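Local structure of PipY (Synechococcus elongatus, 5NLC) at residues L21-K26 against A39-F44; F44-V49 against L65-L70; L151-P156 against Q165-Q170; V117-D122 against A169-F174. The protein binds pyridoxal 5'-phosphate, the active form of vitamin B6, and is probably involved in keeping the supply of this cofactor in balance. All coordinates share one frame; numbering follows the deposited sequence.

Contact 1 of 4, residues L21-K26 against A39-F44; sequences LIAVSK and AGQRHF
Phe-44 and Ala-23 sit opposite each other on two neighbouring parallel strands, and their side chains leave the sheet on the same face. The methyl group of Ala-23 touches the Phe-44 ring obliquely, CB lying 3.8 Å from CD2; CG of Phe-44 stands beside its own backbone N, anti to the carbonyl carbon (chi1 -66°). Ile-33 and Ala-36 of helix 30-38 also touch the Phe-44 side chain. The backbones are joined just beside this pair: Ala-23 N donates to His-43 O at 2.9 Å, while Phe-44 CA makes a close CH contact with Ala-23 O at 3.3 Å.

Gln-41 illustrates how a side chain can prolong a sheet past the end of a strand. Its chain bends at chi2 (64°), which turns CD aside; NE2 then bonds to two carbonyl oxygens. One bond runs to Leu-21 O at 2.9 Å, reaching that oxygen from above its carbonyl plane; the other returns to His-43 O at 2.8 Å, in the carbonyl plane and on a lone pair. Both acceptors lie close to the amide plane, so the two bonds hold the group flat and fix its rotation. His-43 O is consequently gripped by a backbone and a side-chain donor together. Leu-21 CD2 packs across the amide, 3.6 Å from NE2.

Ile-22 and His-43 accompany each other on the other face, where His-43 ND1 is hydrogen-bonded to His-68. Strand 20-24, helix 30-38 and strand 43-46 thus form a classic beta-alpha-beta unit, the repeating element of the modified TIM barrel of fold type III PLP proteins.

Contact 2 of 4, residues F44-V49 against L65-L70; sequences FGENRV and LTWHLL
Phe-44, Gly-45 and Glu-46 pair in parallel with Trp-67, His-68 and Leu-69, the two strand axes passing 4.7 Å apart at an angle of 30°. They are the two strands of a beta-alpha-beta unit whose crossover carries helix 49-56, one step of the modified TIM barrel. Four backbone bonds join them, passing in turn from Phe-44 N to Thr-66 O, His-68 N to Phe-44 O, Glu-46 N to His-68 O and Leu-70 N to Glu-46 O, the alternating pattern of a parallel pair.

On the face shared by Phe-44 and Trp-67, the indole serves as a platform. Phe-44 CB sits over its six-membered ring, 4.3 Å from the ring centroid, in a CH-pi contact. Leu-65 CD2 lies over a face of the indole nearer the rim and also presses on Phe-44 CD1 at 3.4 Å, wedged between the two aromatic groups. Glu-46 runs alongside Trp-67, its CG 3.9 Å from CZ3; the chain bends at chi2 (-80°), and OE2 forms a salt bridge with Lys-55 and lies very close to Ser-25 OG.

On the other face Gly-45 leaves room for Leu-70: a beta carbon there would run into Leu-70 CD1, which already stands 3.9 Å from Gly-45 CA. Beyond the strand ends, Asn-47, which binds pyridoxal 5'-phosphate, leads through the N-cap residue Arg-48 into helix 49-56, where Val-49 CG2 meets Leu-69 CD2 at 3.7 Å. The imidazole of His-68, hydrogen-bonded to His-43 and His-89, turns its edge to the neighbouring backbone, CD2 lying 3.6 Å from Phe-44 O and that oxygen in the ring plane.

Contact 3 of 4, residues L151-P156 against Q165-Q170; sequences LMVIAP and QALFAQ
Val-153 and Leu-167 reach toward each other tip to tip, and these two side chains have the most surface buried by the contact. Val-153 CG1 fits against the fork of the leucine: it lies 3.7 Å from Leu-167 CG and only slightly farther from both of its methyl groups. CG of Leu-167 is anti to the backbone N (chi1 174°), which carries the branch point out from the helix toward the loop. There CD2 continues along the segment 151-156, touching Ala-155 CA at 3.7 Å and Ala-155 CB at 3.9 Å, with Pro-156 CD more loosely placed beyond. An alanine in place of Leu-167 would probably leave Val-153 CG1 and the Ala-155 methyl without their main partner across this contact and open a gap between helix and loop.

The aromatic contribution is looser. Phe-168, the next residue of the helix, brings its ring obliquely toward the backbone of the same valine, CE1 standing 4.1 Å from Val-153 O, while CD1 approaches Val-153 CG1 at 4.3 Å. Asp-197 touches the phenylalanine side chain from another loop.

Polar bonds take no part between the two segments; each keeps its backbone bonding to its own surroundings. The helix is braced internally, for instance from Ala-169 N to Gln-165 O, and Val-153 is bonded through its backbone to Ser-191 of the next strand. Ile-154 points away from the helix, and its side chain comes about 4 Å from that of Arg-210, a residue that binds pyridoxal 5'-phosphate. The contact packs a helix on the chain just after its preceding strand, within a beta-alpha-beta unit of the modified TIM barrel: strand 147-152, helix 161-181 and strand 189-191.

Contact 4 of 4, residues V117-D122 against A169-F174; sequences VKLLPD and AQARTF
In the helix whose Gln-170, Ala-171 and Phe-174 meet Leu-119, the carbonyl oxygen Ala-169 O is gripped twice by one residue. Thr-173 donates its backbone N at 2.9 Å in the ordinary helical bond, and its OG1 bonds to the same oxygen at 3.0 Å from the opposite face of the carbonyl plane. The loop has a polar clasp of its own, Lys-118 NZ donating to Asp-122 O at 2.9 Å and also to the backbone oxygen of Lys-125.

Between these two self-braced pieces the contact is largely apolar and centres on Leu-119. Its CG stands beside the backbone N (chi1 -71°), and the two methyl groups beyond divide the helix surface between them. CD1 lies against the backbone at Ala-171 N, 3.8 Å away, with the Ala-171 methyl close by. CD2 turns to Gln-170 NE2, also at 3.8 Å, and to Phe-174 CD2 at 4.1 Å.

The segment 117-122 follows strand 112-116 in the modified TIM barrel, so the contact joins the loop after one strand to the outer helix that follows the next strand, 147-152. Gln-170, extended beyond CG, slides past Leu-119 in the opposite direction, its amide NE2 near CD2 and OE1 near CB. Replacing Leu-119 by an alanine would probably leave the Gln-170 amide freer to turn and open a gap beside Ala-171 and Phe-174. Val-117 also meets the phenylalanine: CG1 lies at the ring edge, 4.0 Å from CE2 and near the ring plane, while Pro-130 and Arg-134 of helix 130-141 also touch the Phe-174 side chain.

From the N terminus, contact 1 closes the first loop, bringing strand 43-46 back beside strand 20-24 around helix 30-38. Contact 2 follows in series from the shared Phe-44, adding strand 66-69 around helix 49-56. Ala-23 O to Gly-45 N probably bonds the two contacts together. Farther along, contact 4 spans a long loop from residues 117-122 to helix 161-181, and the shorter loop of contact 3 lies within it, ending on the same helix; Met-152 O and Val-117 N probably bond the two. Contacts 1 and 4 stand on opposite sides of the chain's centre, whereas contacts 2 and 3 touch through Leu-70 and Met-152.

Contact 1 of 4, residues L21-K26 against A39-F44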
# COMPACT_ATOMS: atom_id res chain seq x y z
N LEU A 21 -9.53 -4.69 -1.00
CA LEU A 21 -8.74 -5.57 -0.22
C LEU A 21 -7.50 -6.01 -0.99
O LEU A 21 -7.61 -6.46 -2.15
CB LEU A 21 -9.66 -6.77 0.00
CG LEU A 21 -9.20 -7.85 0.86
CD1 LEU A 21 -10.48 -8.43 1.45
CD2 LEU A 21 -8.39 -8.88 0.08
N ILE A 22 -6.34 -5.92 -0.37
CA ILE A 22 -5.09 -6.44 -0.92
C ILE A 22 -4.81 -7.76 -0.19
O ILE A 22 -4.71 -7.79 1.05
CB ILE A 22 -3.90 -5.49 -0.71
CG1 ILE A 22 -4.15 -4.19 -1.44
CG2 ILE A 22 -2.59 -6.13 -1.22
CD1 ILE A 22 -3.22 -3.07 -1.00
N ALA A 23 -4.80 -8.87 -0.95
CA ALA A 23 -4.49 -10.15 -0.39
C ALA A 23 -2.98 -10.28 -0.17
O ALA A 23 -2.19 -10.27 -1.11
CB ALA A 23 -5.00 -11.28 -1.25
N VAL A 24 -2.58 -10.33 1.08
CA VAL A 24 -1.18 -10.41 1.47
C VAL A 24 -0.73 -11.87 1.32
O VAL A 24 -1.13 -12.72 2.10
CB VAL A 24 -0.90 -9.88 2.88
CG1 VAL A 24 0.59 -10.04 3.20
CG2 VAL A 24 -1.35 -8.44 3.02
N SER A 25 0.05 -12.12 0.27
CA SER A 25 0.39 -13.49 -0.17
C SER A 25 1.74 -13.93 0.42
O SER A 25 2.24 -14.96 0.07
CB SER A 25 0.43 -13.56 -1.71
OG SER A 25 1.28 -12.55 -2.28
N LYS A 26 2.29 -13.13 1.32
CA LYS A 26 3.61 -13.34 1.91
C LYS A 26 3.98 -14.74 2.28
O LYS A 26 5.10 -15.17 1.96
CB LYS A 26 3.81 -12.44 3.14
CG LYS A 26 4.89 -12.84 4.12
CD LYS A 26 5.03 -11.78 5.20
CE LYS A 26 3.79 -11.69 6.12
NZ LYS A 26 3.22 -10.30 6.28
N ALA A 39 -11.38 -17.13 -7.49
CA ALA A 39 -12.50 -16.64 -6.67
C ALA A 39 -12.79 -15.16 -6.87
O ALA A 39 -13.77 -14.69 -6.32
CB ALA A 39 -12.21 -16.87 -5.20
N GLY A 40 -11.98 -14.45 -7.64
CA GLY A 40 -12.25 -13.06 -8.00
C GLY A 40 -11.18 -12.06 -7.48
O GLY A 40 -11.28 -10.86 -7.75
N GLN A 41 -10.17 -12.54 -6.73
CA GLN A 41 -9.18 -11.62 -6.21
C GLN A 41 -8.19 -11.20 -7.28
O GLN A 41 -7.69 -12.06 -8.07
CB GLN A 41 -8.45 -12.25 -5.04
CG GLN A 41 -7.50 -11.35 -4.27
CD GLN A 41 -8.17 -10.20 -3.57
OE1 GLN A 41 -9.35 -10.30 -3.21
NE2 GLN A 41 -7.43 -9.07 -3.38
N ARG A 42 -7.85 -9.88 -7.29
CA ARG A 42 -6.91 -9.30 -8.23
C ARG A 42 -5.73 -8.57 -7.67
O ARG A 42 -4.68 -8.48 -8.34
CB ARG A 42 -7.64 -8.35 -9.19
CG ARG A 42 -8.73 -9.08 -10.01
CD ARG A 42 -8.17 -9.99 -11.04
NE ARG A 42 -9.22 -10.70 -11.81
CZ ARG A 42 -9.80 -11.84 -11.47
NH1 ARG A 42 -9.52 -12.46 -10.34
NH2 ARG A 42 -10.70 -12.37 -12.29
N HIS A 43 -5.87 -8.06 -6.45
CA HIS A 43 -4.79 -7.32 -5.80
C HIS A 43 -4.07 -8.17 -4.78
O HIS A 43 -4.69 -8.71 -3.85
CB HIS A 43 -5.39 -6.13 -5.08
CG HIS A 43 -6.03 -5.14 -6.00
ND1 HIS A 43 -5.30 -4.33 -6.84
CD2 HIS A 43 -7.34 -4.86 -6.23
CE1 HIS A 43 -6.13 -3.59 -7.57
NE2 HIS A 43 -7.37 -3.85 -7.16
N PHE A 44 -2.78 -8.33 -4.98
CA PHE A 44 -1.93 -9.15 -4.15
C PHE A 44 -0.77 -8.36 -3.69
O PHE A 44 -0.26 -7.49 -4.41
CB PHE A 44 -1.46 -10.38 -4.92
CG PHE A 44 -2.57 -11.32 -5.25
CD1 PHE A 44 -3.31 -11.12 -6.39
CD2 PHE A 44 -2.97 -12.28 -4.35
CE1 PHE A 44 -4.38 -11.95 -6.73
CE2 PHE A 44 -4.04 -13.13 -4.67
CZ PHE A 44 -4.75 -12.98 -5.84

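Contact 2 of 4, residues F44-V49 against L65-L70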
# COMPACT_ATOMS: atom_id res chain seq x y z
N PHE A 44 -2.78 -8.33 -4.98
CA PHE A 44 -1.93 -9.15 -4.15
C PHE A 44 -0.77 -8.36 -3.69
O PHE A 44 -0.26 -7.49 -4.41
CB PHE A 44 -1.46 -10.38 -4.92
CG PHE A 44 -2.57 -11.32 -5.25
CD1 PHE A 44 -3.31 -11.12 -6.39
CD2 PHE A 44 -2.97 -12.28 -4.35
CE1 PHE A 44 -4.38 -11.95 -6.73
CE2 PHE A 44 -4.04 -13.13 -4.67
CZ PHE A 44 -4.75 -12.98 -5.84
N GLY A 45 -0.42 -8.56 -2.42
CA GLY A 45 0.59 -7.76 -1.78
C GLY A 45 1.71 -8.62 -1.17
O GLY A 45 1.45 -9.71 -0.59
N GLU A 46 2.93 -8.10 -1.28
CA GLU A 46 4.09 -8.76 -0.67
C GLU A 46 4.81 -7.72 0.19
O GLU A 46 4.77 -6.54 -0.10
CB GLU A 46 5.00 -9.31 -1.73
CG GLU A 46 4.42 -10.54 -2.51
CD GLU A 46 4.53 -11.87 -1.77
OE1 GLU A 46 5.45 -12.01 -0.92
OE2 GLU A 46 3.68 -12.80 -2.03
N ASN A 47 5.52 -8.18 1.21
CA ASN A 47 6.25 -7.24 2.08
C ASN A 47 7.66 -6.99 1.56
O ASN A 47 8.19 -5.95 1.84
CB ASN A 47 6.38 -7.72 3.52
CG ASN A 47 5.11 -7.52 4.32
OD1 ASN A 47 4.10 -6.96 3.84
ND2 ASN A 47 5.14 -8.02 5.54
N ARG A 48 8.24 -7.95 0.88
CA ARG A 48 9.65 -7.94 0.46
C ARG A 48 9.78 -8.12 -1.02
O ARG A 48 9.21 -9.05 -1.58
CB ARG A 48 10.43 -9.08 1.17
CG ARG A 48 10.74 -8.73 2.61
CD ARG A 48 11.24 -9.90 3.46
NE ARG A 48 11.03 -9.59 4.88
CZ ARG A 48 11.14 -10.46 5.89
NH1 ARG A 48 11.51 -11.73 5.69
NH2 ARG A 48 10.88 -10.04 7.14
N VAL A 49 10.62 -7.30 -1.65
CA VAL A 49 10.77 -7.31 -3.11
C VAL A 49 11.18 -8.70 -3.66
O VAL A 49 10.54 -9.22 -4.58
CB VAL A 49 11.78 -6.20 -3.57
CG1 VAL A 49 12.13 -6.34 -5.03
CG2 VAL A 49 11.23 -4.81 -3.33
N LEU A 65 -3.71 -8.99 -12.72
CA LEU A 65 -3.22 -9.17 -11.40
C LEU A 65 -2.45 -7.88 -11.09
O LEU A 65 -1.57 -7.51 -11.85
CB LEU A 65 -2.34 -10.45 -11.37
CG LEU A 65 -2.18 -11.13 -10.01
CD1 LEU A 65 -1.31 -12.35 -10.22
CD2 LEU A 65 -1.46 -10.18 -9.05
N THR A 66 -2.80 -7.19 -10.02
CA THR A 66 -2.11 -6.03 -9.58
C THR A 66 -1.25 -6.34 -8.33
O THR A 66 -1.79 -6.84 -7.33
CB THR A 66 -3.12 -4.94 -9.27
OG1 THR A 66 -3.84 -4.63 -10.45
CG2 THR A 66 -2.49 -3.68 -8.79
N TRP A 67 0.09 -6.10 -8.43
CA TRP A 67 1.01 -6.36 -7.35
C TRP A 67 1.33 -5.07 -6.55
O TRP A 67 1.70 -4.02 -7.15
CB TRP A 67 2.33 -6.87 -7.89
CG TRP A 67 2.24 -8.32 -8.39
CD1 TRP A 67 2.10 -8.74 -9.69
CD2 TRP A 67 2.21 -9.46 -7.60
NE1 TRP A 67 2.01 -10.11 -9.73
CE2 TRP A 67 2.10 -10.58 -8.45
CE3 TRP A 67 2.28 -9.68 -6.21
CZ2 TRP A 67 2.07 -11.92 -7.96
CZ3 TRP A 67 2.28 -11.04 -5.75
CH2 TRP A 67 2.13 -12.11 -6.61
N HIS A 68 1.29 -5.21 -5.25
CA HIS A 68 1.46 -4.12 -4.28
C HIS A 68 2.65 -4.45 -3.40
O HIS A 68 2.68 -5.57 -2.81
CB HIS A 68 0.22 -4.04 -3.39
CG HIS A 68 -1.03 -3.62 -4.11
ND1 HIS A 68 -1.55 -2.36 -4.01
CD2 HIS A 68 -1.86 -4.29 -4.94
CE1 HIS A 68 -2.62 -2.25 -4.78
NE2 HIS A 68 -2.87 -3.43 -5.30
N LEU A 69 3.60 -3.53 -3.25
CA LEU A 69 4.65 -3.69 -2.30
C LEU A 69 4.26 -2.95 -1.04
O LEU A 69 3.97 -1.76 -1.04
CB LEU A 69 6.00 -3.14 -2.88
CG LEU A 69 7.15 -3.12 -1.90
CD1 LEU A 69 7.47 -4.54 -1.46
CD2 LEU A 69 8.38 -2.52 -2.53
N LEU A 70 4.26 -3.69 0.08
CA LEU A 70 3.72 -3.21 1.29
C LEU A 70 4.76 -2.91 2.38
O LEU A 70 4.40 -2.30 3.38
CB LEU A 70 2.73 -4.23 1.82
CG LEU A 70 1.54 -4.55 0.91
CD1 LEU A 70 0.73 -5.68 1.56
CD2 LEU A 70 0.75 -3.33 0.60

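Contact 3 of 4, residues L151-P156 against Q165-Q170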
# COMPACT_ATOMS: atom_id res chain seq x y z
N LEU A 151 -1.82 8.24 1.00
CA LEU A 151 -1.02 8.07 2.17
C LEU A 151 -1.17 6.65 2.68
O LEU A 151 -2.27 6.08 2.52
CB LEU A 151 -1.47 9.00 3.32
CG LEU A 151 -1.41 10.47 3.09
CD1 LEU A 151 -1.65 11.14 4.46
CD2 LEU A 151 -0.06 10.88 2.52
N MET A 152 -0.08 6.10 3.21
CA MET A 152 -0.10 4.87 3.97
C MET A 152 0.20 5.20 5.45
O MET A 152 1.13 5.87 5.75
CB MET A 152 0.91 3.86 3.46
CG MET A 152 0.88 2.51 4.19
SD MET A 152 2.16 1.35 3.73
CE MET A 152 1.28 -0.18 3.97
N VAL A 153 -0.63 4.69 6.36
CA VAL A 153 -0.38 4.83 7.79
C VAL A 153 -0.45 3.47 8.47
O VAL A 153 -1.41 2.72 8.24
CB VAL A 153 -1.44 5.79 8.34
CG1 VAL A 153 -1.48 5.78 9.80
CG2 VAL A 153 -1.10 7.19 7.88
N ILE A 154 0.59 3.12 9.25
CA ILE A 154 0.66 1.84 9.93
C ILE A 154 0.75 2.16 11.41
O ILE A 154 1.64 2.92 11.84
CB ILE A 154 1.90 1.02 9.52
CG1 ILE A 154 1.98 0.92 7.97
CG2 ILE A 154 1.92 -0.27 10.31
CD1 ILE A 154 3.19 0.14 7.50
N ALA A 155 -0.14 1.59 12.20
CA ALA A 155 -0.11 1.84 13.64
C ALA A 155 1.09 1.14 14.25
O ALA A 155 1.44 0.03 13.81
CB ALA A 155 -1.39 1.32 14.27
N PRO A 156 1.80 1.79 15.21
CA PRO A 156 2.85 1.15 15.96
C PRO A 156 2.35 -0.12 16.60
O PRO A 156 1.16 -0.19 16.96
CB PRO A 156 3.19 2.18 17.04
CG PRO A 156 2.95 3.50 16.36
CD PRO A 156 1.74 3.24 15.50
N GLN A 165 -7.90 4.03 16.28
CA GLN A 165 -9.03 4.79 15.69
C GLN A 165 -8.65 6.26 15.47
O GLN A 165 -8.88 6.82 14.37
CB GLN A 165 -10.24 4.74 16.63
CG GLN A 165 -11.40 5.50 16.01
CD GLN A 165 -12.54 5.57 16.91
OE1 GLN A 165 -12.42 6.21 17.98
NE2 GLN A 165 -13.68 4.92 16.54
N ALA A 166 -8.07 6.85 16.48
CA ALA A 166 -7.71 8.27 16.42
C ALA A 166 -6.65 8.48 15.33
O ALA A 166 -6.70 9.48 14.56
CB ALA A 166 -7.27 8.78 17.79
N LEU A 167 -5.72 7.54 15.22
CA LEU A 167 -4.67 7.62 14.21
C LEU A 167 -5.20 7.59 12.80
O LEU A 167 -4.73 8.41 11.99
CB LEU A 167 -3.59 6.51 14.41
CG LEU A 167 -2.51 6.40 13.32
CD1 LEU A 167 -1.49 7.53 13.34
CD2 LEU A 167 -1.81 5.08 13.50
N PHE A 168 -6.15 6.65 12.52
CA PHE A 168 -6.71 6.51 11.22
C PHE A 168 -7.55 7.72 10.84
O PHE A 168 -7.53 8.17 9.67
CB PHE A 168 -7.48 5.22 11.08
CG PHE A 168 -6.61 3.95 11.15
CD1 PHE A 168 -5.27 3.92 10.77
CD2 PHE A 168 -7.23 2.77 11.54
CE1 PHE A 168 -4.56 2.71 10.80
CE2 PHE A 168 -6.56 1.59 11.58
CZ PHE A 168 -5.20 1.56 11.21
N ALA A 169 -8.19 8.33 11.84
CA ALA A 169 -8.95 9.57 11.61
C ALA A 169 -8.02 10.74 11.27
O ALA A 169 -8.29 11.55 10.37
CB ALA A 169 -9.81 9.87 12.84
N GLN A 170 -6.92 10.80 12.00
CA GLN A 170 -5.90 11.82 11.78
C GLN A 170 -5.31 11.67 10.43
O GLN A 170 -5.07 12.69 9.80
CB GLN A 170 -4.84 11.78 12.84
CG GLN A 170 -3.79 12.89 12.80
CD GLN A 170 -2.61 12.61 13.72
OE1 GLN A 170 -2.47 11.49 14.29
NE2 GLN A 170 -1.74 13.59 13.83

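Contact 4 of 4, residues V117-D122 against A169-F174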
# COMPACT_ATOMS: atom_id res chain seq x y z
N VAL A 117 3.51 7.81 6.04
CA VAL A 117 3.69 8.93 6.93
C VAL A 117 3.65 8.43 8.36
O VAL A 117 2.79 7.65 8.73
CB VAL A 117 2.53 9.94 6.77
CG1 VAL A 117 2.76 11.17 7.66
CG2 VAL A 117 2.47 10.41 5.36
N LYS A 118 4.56 8.95 9.17
CA LYS A 118 4.66 8.60 10.57
C LYS A 118 4.01 9.74 11.36
O LYS A 118 4.60 10.77 11.59
CB LYS A 118 6.13 8.39 10.97
CG LYS A 118 6.33 8.04 12.42
CD LYS A 118 7.79 7.80 12.81
CE LYS A 118 8.26 6.43 12.36
NZ LYS A 118 9.64 6.18 12.87
N LEU A 119 2.78 9.52 11.76
CA LEU A 119 2.04 10.42 12.57
C LEU A 119 2.23 10.19 14.08
O LEU A 119 1.84 11.02 14.86
CB LEU A 119 0.56 10.28 12.20
CG LEU A 119 0.13 10.82 10.82
CD1 LEU A 119 -1.30 10.41 10.56
CD2 LEU A 119 0.21 12.33 10.81
N LEU A 120 2.79 9.07 14.49
CA LEU A 120 3.10 8.75 15.88
C LEU A 120 4.53 8.22 16.00
O LEU A 120 5.02 7.55 15.06
CB LEU A 120 2.11 7.68 16.41
CG LEU A 120 0.69 8.15 16.74
CD1 LEU A 120 -0.16 6.92 17.05
CD2 LEU A 120 0.73 9.09 17.93
N PRO A 121 5.17 8.40 17.18
CA PRO A 121 6.48 7.79 17.38
C PRO A 121 6.42 6.27 17.16
O PRO A 121 5.44 5.63 17.56
CB PRO A 121 6.80 8.11 18.85
CG PRO A 121 6.08 9.41 19.09
CD PRO A 121 4.77 9.20 18.37
N ASP A 122 7.44 5.73 16.49
CA ASP A 122 7.51 4.30 16.27
C ASP A 122 8.97 3.91 16.05
O ASP A 122 9.53 4.20 15.01
CB ASP A 122 6.64 3.90 15.07
CG ASP A 122 6.43 2.37 14.95
OD1 ASP A 122 7.09 1.58 15.66
OD2 ASP A 122 5.59 1.95 14.09
N ALA A 169 -8.19 8.33 11.84
CA ALA A 169 -8.95 9.57 11.61
C ALA A 169 -8.02 10.74 11.27
O ALA A 169 -8.29 11.55 10.37
CB ALA A 169 -9.81 9.87 12.84
N GLN A 170 -6.92 10.80 12.00
CA GLN A 170 -5.90 11.82 11.78
C GLN A 170 -5.31 11.67 10.43
O GLN A 170 -5.07 12.69 9.80
CB GLN A 170 -4.84 11.78 12.84
CG GLN A 170 -3.79 12.89 12.80
CD GLN A 170 -2.61 12.61 13.72
OE1 GLN A 170 -2.47 11.49 14.29
NE2 GLN A 170 -1.74 13.59 13.83
N ALA A 171 -5.06 10.45 9.97
CA ALA A 171 -4.61 10.22 8.59
C ALA A 171 -5.57 10.74 7.57
O ALA A 171 -5.18 11.44 6.67
CB ALA A 171 -4.35 8.76 8.36
N ARG A 172 -6.83 10.41 7.71
CA ARG A 172 -7.85 10.89 6.79
C ARG A 172 -7.88 12.40 6.74
O ARG A 172 -7.91 12.99 5.66
CB ARG A 172 -9.25 10.35 7.18
CG ARG A 172 -10.32 10.87 6.25
CD ARG A 172 -11.75 10.53 6.65
NE ARG A 172 -12.10 11.25 7.88
CZ ARG A 172 -12.12 10.73 9.09
NH1 ARG A 172 -11.84 9.44 9.31
NH2 ARG A 172 -12.46 11.51 10.13
N THR A 173 -7.85 13.01 7.91
CA THR A 173 -7.88 14.45 8.03
C THR A 173 -6.70 15.14 7.34
O THR A 173 -6.85 16.05 6.52
CB THR A 173 -8.06 14.78 9.53
OG1 THR A 173 -9.35 14.28 9.92
CG2 THR A 173 -8.10 16.24 9.73
N PHE A 174 -5.51 14.66 7.65
CA PHE A 174 -4.28 15.16 7.05
C PHE A 174 -4.22 14.96 5.53
O PHE A 174 -3.81 15.87 4.86
CB PHE A 174 -3.11 14.48 7.73
CG PHE A 174 -1.76 14.99 7.36
CD1 PHE A 174 -1.49 16.35 7.19
CD2 PHE A 174 -0.70 14.08 7.27
CE1 PHE A 174 -0.22 16.80 6.90
CE2 PHE A 174 0.58 14.52 7.01
CZ PHE A 174 0.84 15.88 6.85